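Local coordinates for putative isomerase YbhH (Escherichia coli, PDB 6OTV), which probably acts as an isomerase of the PrpF family, although its substrate and reaction remain unassigned, at residues G12-L24 / I50-S64. Numbering follows the deposited sequence.
Sequences GTSRGAFLLAEHL and IGGGNPLTSKVAIIS. With EDO (1,2-ethanediol), chain L.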
ATOM      1  N   GLY A  12      -8.754  22.287  -1.700  1.00 32.80           N
ATOM      2  CA  GLY A  12      -8.049  22.903  -2.811  1.00 31.05           C
ATOM      3  C   GLY A  12      -8.898  24.004  -3.414  1.00 32.55           C
ATOM      4  O   GLY A  12      -9.320  24.941  -2.725  1.00 28.63           O
ATOM      5  N   THR A  13      -9.171  23.892  -4.714  1.00 31.98           N
ATOM      6  CA  THR A  13      -9.990  24.856  -5.438  1.00 35.80           C
ATOM      7  C   THR A  13     -11.441  24.407  -5.565  1.00 36.65           C
ATOM      8  O   THR A  13     -12.167  24.911  -6.428  1.00 37.92           O
ATOM      9  CB  THR A  13      -9.402  25.110  -6.825  1.00 38.57           C
ATOM     10  OG1 THR A  13      -9.371  23.881  -7.563  1.00 43.19           O
ATOM     11  CG2 THR A  13      -7.996  25.659  -6.710  1.00 33.64           C
ATOM     12  N   SER A  14     -11.872  23.465  -4.732  1.00 37.52           N
ATOM     13  CA  SER A  14     -13.232  22.952  -4.748  1.00 32.58           C
ATOM     14  C   SER A  14     -13.825  23.068  -3.353  1.00 26.81           C
ATOM     15  O   SER A  14     -13.113  23.270  -2.366  1.00 30.07           O
ATOM     16  CB  SER A  14     -13.278  21.494  -5.227  1.00 30.47           C
ATOM     17  OG  SER A  14     -12.894  21.392  -6.587  1.00 49.64           O
ATOM     18  N   ARG A  15     -15.146  22.920  -3.280  1.00 28.58           N
ATOM     19  CA  ARG A  15     -15.872  22.996  -2.020  1.00 31.48           C
ATOM     20  C   ARG A  15     -17.076  22.067  -2.088  1.00 30.14           C
ATOM     21  O   ARG A  15     -17.680  21.893  -3.151  1.00 27.18           O
ATOM     22  CB  ARG A  15     -16.322  24.431  -1.733  1.00 29.99           C
ATOM     23  CG  ARG A  15     -16.839  24.676  -0.329  1.00 27.64           C
ATOM     24  CD  ARG A  15     -17.423  26.074  -0.244  1.00 28.66           C
ATOM     25  NE  ARG A  15     -18.721  26.141  -0.909  1.00 41.37           N
ATOM     26  CZ  ARG A  15     -19.234  27.245  -1.440  1.00 46.52           C
ATOM     27  NH1 ARG A  15     -18.554  28.384  -1.406  1.00 34.24           N
ATOM     28  NH2 ARG A  15     -20.425  27.206  -2.020  1.00 49.98           N
ATOM     29  N   GLY A  16     -17.422  21.472  -0.953  1.00 27.78           N
ATOM     30  CA  GLY A  16     -18.593  20.617  -0.921  1.00 26.61           C
ATOM     31  C   GLY A  16     -18.774  19.958   0.430  1.00 32.62           C
ATOM     32  O   GLY A  16     -18.109  20.302   1.411  1.00 26.59           O
ATOM     33  N   ALA A  17     -19.696  19.000   0.464  1.00 29.77           N
ATOM     34  CA  ALA A  17     -20.030  18.299   1.695  1.00 30.14           C
ATOM     35  C   ALA A  17     -19.091  17.126   1.922  1.00 26.38           C
ATOM     36  O   ALA A  17     -18.765  16.380   0.992  1.00 26.78           O
ATOM     37  CB  ALA A  17     -21.469  17.788   1.670  1.00 23.70           C
ATOM     38  N   PHE A  18     -18.669  16.970   3.171  1.00 28.22           N
ATOM     39  CA  PHE A  18     -17.922  15.808   3.625  1.00 27.74           C
ATOM     40  C   PHE A  18     -18.813  15.032   4.588  1.00 26.12           C
ATOM     41  O   PHE A  18     -19.263  15.577   5.604  1.00 25.99           O
ATOM     42  CB  PHE A  18     -16.604  16.227   4.279  1.00 27.52           C
ATOM     43  CG  PHE A  18     -15.539  16.628   3.286  1.00 29.98           C
ATOM     44  CD1 PHE A  18     -15.647  17.811   2.571  1.00 29.21           C
ATOM     45  CD2 PHE A  18     -14.436  15.816   3.064  1.00 30.99           C
ATOM     46  CE1 PHE A  18     -14.676  18.179   1.653  1.00 33.64           C
ATOM     47  CE2 PHE A  18     -13.460  16.178   2.149  1.00 31.34           C
ATOM     48  CZ  PHE A  18     -13.580  17.360   1.442  1.00 35.34           C
ATOM     49  N   LEU A  19     -19.087  13.775   4.250  1.00 24.50           N
ATOM     50  CA  LEU A  19     -20.065  12.959   4.950  1.00 25.10           C
ATOM     51  C   LEU A  19     -19.436  11.639   5.365  1.00 31.35           C
ATOM     52  O   LEU A  19     -18.540  11.121   4.694  1.00 27.45           O
ATOM     53  CB  LEU A  19     -21.289  12.680   4.064  1.00 31.10           C
ATOM     54  CG  LEU A  19     -21.999  13.900   3.471  1.00 38.44           C
ATOM     55  CD1 LEU A  19     -22.993  13.478   2.400  1.00 35.38           C
ATOM     56  CD2 LEU A  19     -22.694  14.692   4.570  1.00 37.72           C
ATOM     57  N   LEU A  20     -19.912  11.102   6.484  1.00 32.39           N
ATOM     58  CA  LEU A  20     -19.568   9.751   6.899  1.00 30.21           C
ATOM     59  C   LEU A  20     -20.528   8.767   6.249  1.00 34.13           C
ATOM     60  O   LEU A  20     -21.742   8.991   6.226  1.00 34.45           O
ATOM     61  CB  LEU A  20     -19.632   9.612   8.421  1.00 27.38           C
ATOM     62  CG  LEU A  20     -18.598  10.387   9.234  1.00 33.96           C
ATOM     63  CD1 LEU A  20     -18.956  10.336  10.710  1.00 31.86           C
ATOM     64  CD2 LEU A  20     -17.210   9.815   9.002  1.00 27.58           C
ATOM     65  N   ALA A  21     -19.979   7.670   5.723  1.00 39.88           N
ATOM     66  CA  ALA A  21     -20.809   6.674   5.055  1.00 38.08           C
ATOM     67  C   ALA A  21     -21.843   6.058   5.989  1.00 36.11           C
ATOM     68  O   ALA A  21     -22.867   5.557   5.511  1.00 43.97           O
ATOM     69  CB  ALA A  21     -19.927   5.583   4.444  1.00 35.54           C
ATOM     70  N   GLU A  22     -21.600   6.088   7.304  1.00 39.00           N
ATOM     71  CA  GLU A  22     -22.587   5.605   8.267  1.00 43.14           C
ATOM     72  C   GLU A  22     -23.936   6.283   8.075  1.00 39.95           C
ATOM     73  O   GLU A  22     -24.986   5.655   8.248  1.00 40.59           O
ATOM     74  CB  GLU A  22     -22.103   5.853   9.695  1.00 44.89           C
ATOM     75  CG  GLU A  22     -21.115   4.862  10.243  1.00 60.26           C
ATOM     76  CD  GLU A  22     -20.602   5.288  11.605  1.00 75.11           C
ATOM     77  OE1 GLU A  22     -20.885   6.438  12.007  1.00 68.70           O
ATOM     78  OE2 GLU A  22     -19.922   4.479  12.272  1.00 84.81           O
ATOM     79  N   HIS A  23     -23.927   7.569   7.736  1.00 34.11           N
ATOM     80  CA  HIS A  23     -25.127   8.391   7.745  1.00 33.95           C
ATOM     81  C   HIS A  23     -25.890   8.350   6.429  1.00 34.23           C
ATOM     82  O   HIS A  23     -26.829   9.131   6.248  1.00 41.86           O
ATOM     83  CB  HIS A  23     -24.756   9.830   8.100  1.00 32.75           C
ATOM     84  CG  HIS A  23     -24.112   9.964   9.444  1.00 38.52           C
ATOM     85  ND1 HIS A  23     -23.163  10.924   9.725  1.00 37.46           N
ATOM     86  CD2 HIS A  23     -24.282   9.256  10.586  1.00 35.91           C
ATOM     87  CE1 HIS A  23     -22.775  10.800  10.983  1.00 35.81           C
ATOM     88  NE2 HIS A  23     -23.440   9.797  11.527  1.00 39.51           N
ATOM     89  N   LEU A  24     -25.520   7.455   5.518  1.00 32.73           N
ATOM     90  CA  LEU A  24     -26.163   7.345   4.221  1.00 37.19           C
ATOM     91  C   LEU A  24     -26.701   5.934   4.017  1.00 39.91           C
ATOM     92  O   LEU A  24     -26.129   4.967   4.531  1.00 39.86           O
ATOM     93  CB  LEU A  24     -25.183   7.692   3.090  1.00 36.60           C
ATOM     94  CG  LEU A  24     -24.791   9.168   2.977  1.00 38.22           C
ATOM     95  CD1 LEU A  24     -23.612   9.349   2.034  1.00 31.82           C
ATOM     96  CD2 LEU A  24     -25.980   9.991   2.504  1.00 28.42           C
ATOM     97  N   ILE A  50     -26.858  23.553  -0.058  1.00 30.36           N
ATOM     98  CA  ILE A  50     -25.621  24.204   0.370  1.00 35.32           C
ATOM     99  C   ILE A  50     -24.636  24.397  -0.772  1.00 35.10           C
ATOM    100  O   ILE A  50     -23.590  25.034  -0.570  1.00 37.27           O
ATOM    101  CB  ILE A  50     -24.909  23.423   1.493  1.00 30.80           C
ATOM    102  CG1 ILE A  50     -24.349  22.104   0.958  1.00 24.11           C
ATOM    103  CG2 ILE A  50     -25.851  23.176   2.653  1.00 27.24           C
ATOM    104  CD1 ILE A  50     -23.493  21.364   1.962  1.00 23.48           C
ATOM    105  N   GLY A  51     -24.925  23.869  -1.957  1.00 30.14           N
ATOM    106  CA  GLY A  51     -24.021  24.041  -3.071  1.00 24.93           C
ATOM    107  C   GLY A  51     -23.960  25.480  -3.539  1.00 28.03           C
ATOM    108  O   GLY A  51     -24.845  26.294  -3.275  1.00 28.34           O
ATOM    109  N   GLY A  52     -22.884  25.797  -4.251  1.00 29.07           N
ATOM    110  CA  GLY A  52     -22.684  27.140  -4.752  1.00 31.24           C
ATOM    111  C   GLY A  52     -23.164  27.390  -6.165  1.00 31.78           C
ATOM    112  O   GLY A  52     -22.881  28.459  -6.716  1.00 34.65           O
ATOM    113  N   GLY A  53     -23.882  26.446  -6.773  1.00 35.04           N
ATOM    114  CA  GLY A  53     -24.363  26.620  -8.131  1.00 39.72           C
ATOM    115  C   GLY A  53     -23.315  26.463  -9.209  1.00 40.90           C
ATOM    116  O   GLY A  53     -23.581  26.804 -10.366  1.00 41.89           O
ATOM    117  N   ASN A  54     -22.133  25.958  -8.867  1.00 43.05           N
ATOM    118  CA  ASN A  54     -21.026  25.768  -9.784  1.00 34.43           C
ATOM    119  C   ASN A  54     -20.446  24.380  -9.552  1.00 39.41           C
ATOM    120  O   ASN A  54     -20.423  23.906  -8.408  1.00 42.61           O
ATOM    121  CB  ASN A  54     -19.949  26.847  -9.558  1.00 31.44           C
ATOM    122  CG  ASN A  54     -18.837  26.804 -10.592  1.00 35.85           C
ATOM    123  OD1 ASN A  54     -17.909  26.002 -10.489  1.00 38.25           O
ATOM    124  ND2 ASN A  54     -18.922  27.678 -11.588  1.00 32.91           N
ATOM    125  N   PRO A  55     -20.000  23.689 -10.605  1.00 38.74           N
ATOM    126  CA  PRO A  55     -19.419  22.348 -10.408  1.00 35.11           C
ATOM    127  C   PRO A  55     -18.310  22.312  -9.368  1.00 33.19           C
ATOM    128  O   PRO A  55     -18.180  21.318  -8.642  1.00 32.78           O
ATOM    129  CB  PRO A  55     -18.892  21.989 -11.805  1.00 34.53           C
ATOM    130  CG  PRO A  55     -19.738  22.783 -12.742  1.00 34.26           C
ATOM    131  CD  PRO A  55     -20.050  24.070 -12.030  1.00 32.83           C
ATOM    132  N   LEU A  56     -17.511  23.376  -9.265  1.00 31.76           N
ATOM    133  CA  LEU A  56     -16.445  23.416  -8.274  1.00 30.17           C
ATOM    134  C   LEU A  56     -16.973  23.454  -6.846  1.00 33.90           C
ATOM    135  O   LEU A  56     -16.256  23.053  -5.923  1.00 32.95           O
ATOM    136  CB  LEU A  56     -15.544  24.625  -8.531  1.00 29.76           C
ATOM    137  CG  LEU A  56     -14.710  24.556  -9.814  1.00 41.15           C
ATOM    138  CD1 LEU A  56     -13.843  25.792  -9.957  1.00 27.90           C
ATOM    139  CD2 LEU A  56     -13.852  23.296  -9.834  1.00 32.94           C
ATOM    140  N   THR A  57     -18.208  23.915  -6.643  1.00 25.14           N
ATOM    141  CA  THR A  57     -18.788  24.055  -5.314  1.00 27.55           C
ATOM    142  C   THR A  57     -20.027  23.180  -5.148  1.00 30.99           C
ATOM    143  O   THR A  57     -20.927  23.502  -4.370  1.00 25.75           O
ATOM    144  CB  THR A  57     -19.125  25.517  -5.027  1.00 28.23           C
ATOM    145  OG1 THR A  57     -20.034  25.996  -6.024  1.00 29.36           O
ATOM    146  CG2 THR A  57     -17.862  26.374  -5.050  1.00 25.16           C
ATOM    147  N   SER A  58     -20.081  22.067  -5.872  1.00 32.92           N
ATOM    148  CA  SER A  58     -21.213  21.149  -5.831  1.00 29.14           C
ATOM    149  C   SER A  58     -20.703  19.712  -5.816  1.00 29.76           C
ATOM    150  O   SER A  58     -21.121  18.866  -6.607  1.00 29.39           O
ATOM    151  CB  SER A  58     -22.152  21.399  -7.011  1.00 28.11           C
ATOM    152  OG  SER A  58     -23.318  20.599  -6.912  1.00 34.13           O
ATOM    153  N   LYS A  59     -19.783  19.427  -4.898  1.00 29.53           N
ATOM    154  CA  LYS A  59     -19.131  18.132  -4.808  1.00 30.13           C
ATOM    155  C   LYS A  59     -19.405  17.498  -3.450  1.00 31.43           C
ATOM    156  O   LYS A  59     -19.774  18.176  -2.487  1.00 29.18           O
ATOM    157  CB  LYS A  59     -17.618  18.264  -5.034  1.00 38.97           C
ATOM    158  CG  LYS A  59     -17.229  18.885  -6.377  1.00 34.42           C
ATOM    159  CD  LYS A  59     -15.712  18.933  -6.532  1.00 35.25           C
ATOM    160  CE  LYS A  59     -15.288  19.578  -7.843  1.00 31.18           C
ATOM    161  NZ  LYS A  59     -15.673  18.750  -9.013  1.00 39.90           N
ATOM    162  N   VAL A  60     -19.228  16.179  -3.384  1.00 28.58           N
ATOM    163  CA  VAL A  60     -19.433  15.414  -2.158  1.00 27.28           C
ATOM    164  C   VAL A  60     -18.272  14.442  -1.987  1.00 27.67           C
ATOM    165  O   VAL A  60     -17.814  13.828  -2.956  1.00 26.62           O
ATOM    166  CB  VAL A  60     -20.778  14.650  -2.173  1.00 24.78           C
ATOM    167  CG1 VAL A  60     -20.944  13.832  -0.902  1.00 24.89           C
ATOM    168  CG2 VAL A  60     -21.950  15.611  -2.343  1.00 28.82           C
ATOM    169  N   ALA A  61     -17.800  14.306  -0.749  1.00 27.73           N
ATOM    170  CA  ALA A  61     -16.831  13.285  -0.369  1.00 24.33           C
ATOM    171  C   ALA A  61     -17.447  12.428   0.727  1.00 27.20           C
ATOM    172  O   ALA A  61     -17.835  12.948   1.780  1.00 29.36           O
ATOM    173  CB  ALA A  61     -15.521  13.911   0.112  1.00 24.02           C
ATOM    174  N   ILE A  62     -17.540  11.125   0.483  1.00 31.28           N
ATOM    175  CA  ILE A  62     -18.106  10.180   1.440  1.00 28.82           C
ATOM    176  C   ILE A  62     -16.951   9.382   2.034  1.00 36.10           C
ATOM    177  O   ILE A  62     -16.276   8.623   1.327  1.00 33.99           O
ATOM    178  CB  ILE A  62     -19.152   9.266   0.787  1.00 30.13           C
ATOM    179  CG1 ILE A  62     -20.268  10.111   0.161  1.00 26.18           C
ATOM    180  CG2 ILE A  62     -19.710   8.285   1.811  1.00 26.97           C
ATOM    181  CD1 ILE A  62     -21.227   9.321  -0.719  1.00 28.69           C
ATOM    182  N   ILE A  63     -16.722   9.553   3.336  1.00 33.96           N
ATOM    183  CA  ILE A  63     -15.534   9.044   4.013  1.00 33.28           C
ATOM    184  C   ILE A  63     -15.941   7.947   4.988  1.00 37.85           C
ATOM    185  O   ILE A  63     -16.978   8.046   5.656  1.00 33.54           O
ATOM    186  CB  ILE A  63     -14.783  10.171   4.750  1.00 29.34           C
ATOM    187  CG1 ILE A  63     -14.675  11.426   3.872  1.00 28.44           C
ATOM    188  CG2 ILE A  63     -13.413   9.696   5.197  1.00 28.19           C
ATOM    189  CD1 ILE A  63     -13.966  11.207   2.561  1.00 32.56           C
ATOM    190  N   SER A  64     -15.108   6.912   5.083  1.00 34.85           N
ATOM    191  CA  SER A  64     -15.332   5.818   6.018  1.00 33.22           C
ATOM    192  C   SER A  64     -14.002   5.128   6.283  1.00 40.35           C
ATOM    193  O   SER A  64     -13.021   5.330   5.564  1.00 41.44           O
ATOM    194  CB  SER A  64     -16.353   4.816   5.476  1.00 31.10           C
ATOM    195  OG  SER A  64     -15.794   4.045   4.427  1.00 34.17           O
TER
HETATM  196  C1  EDO L 410     -17.159   5.099   9.814  1.00 44.25           C
HETATM  197  O1  EDO L 410     -16.360   4.268   8.962  1.00 37.80           O
HETATM  198  C2  EDO L 410     -17.965   6.084   8.973  1.00 49.52           C
HETATM  199  O2  EDO L 410     -18.798   5.370   8.053  1.00 44.85           O
HETATM  200  O   HOH W   1     -20.710  24.104  -1.407  1.00 39.83           O
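Parallel pairing of Gly16 through Leu20 with Lys59 through Ile63 illustrates how strands lock in register through their backbones. Ala17 and Leu19 each donate and accept backbone hydrogen bonds: Ala17 N binds Lys59 O, Ala61 N reaches Ala17 O at 2.9 Å, Leu19 N returns to Ala61 O, and Ile63 N meets Leu19 O in a nearly straight bond (172°). Ala21 N to Ile63 O and Arg15 N to Leu56 O extend the series at either end.

Apolar contacts line both faces. On one, Ala61 CB lies over the Phe18 ring, 3.9 Å from its centroid, in a CH-pi contact displaced toward CD2 and CE2; Met96 of helix 94-106 also touches the Phe18 side chain. On the other, Leu19 CD1 meets Val60 CG1 at 3.9 Å, and Leu24 CD1 abuts Ile62 CD1 at 3.6 Å.

Just before the first bridged pair, the Arg15 side chain, CG anti to the backbone N (chi1 -168°), bends at chi3, laying its guanidinium face against Thr57 CG2. Water 1, in the guanidinium plane, accepts from Arg15 NE at 2.9 Å and donates to Ile50 O and Thr57 O, tying the arginine to the loop leading into strand 59-64.

Helix 28-39, packed on Ala17, Leu19 and Val60, completes a beta-alpha-beta crossover within this DAP-epimerase-clan protein.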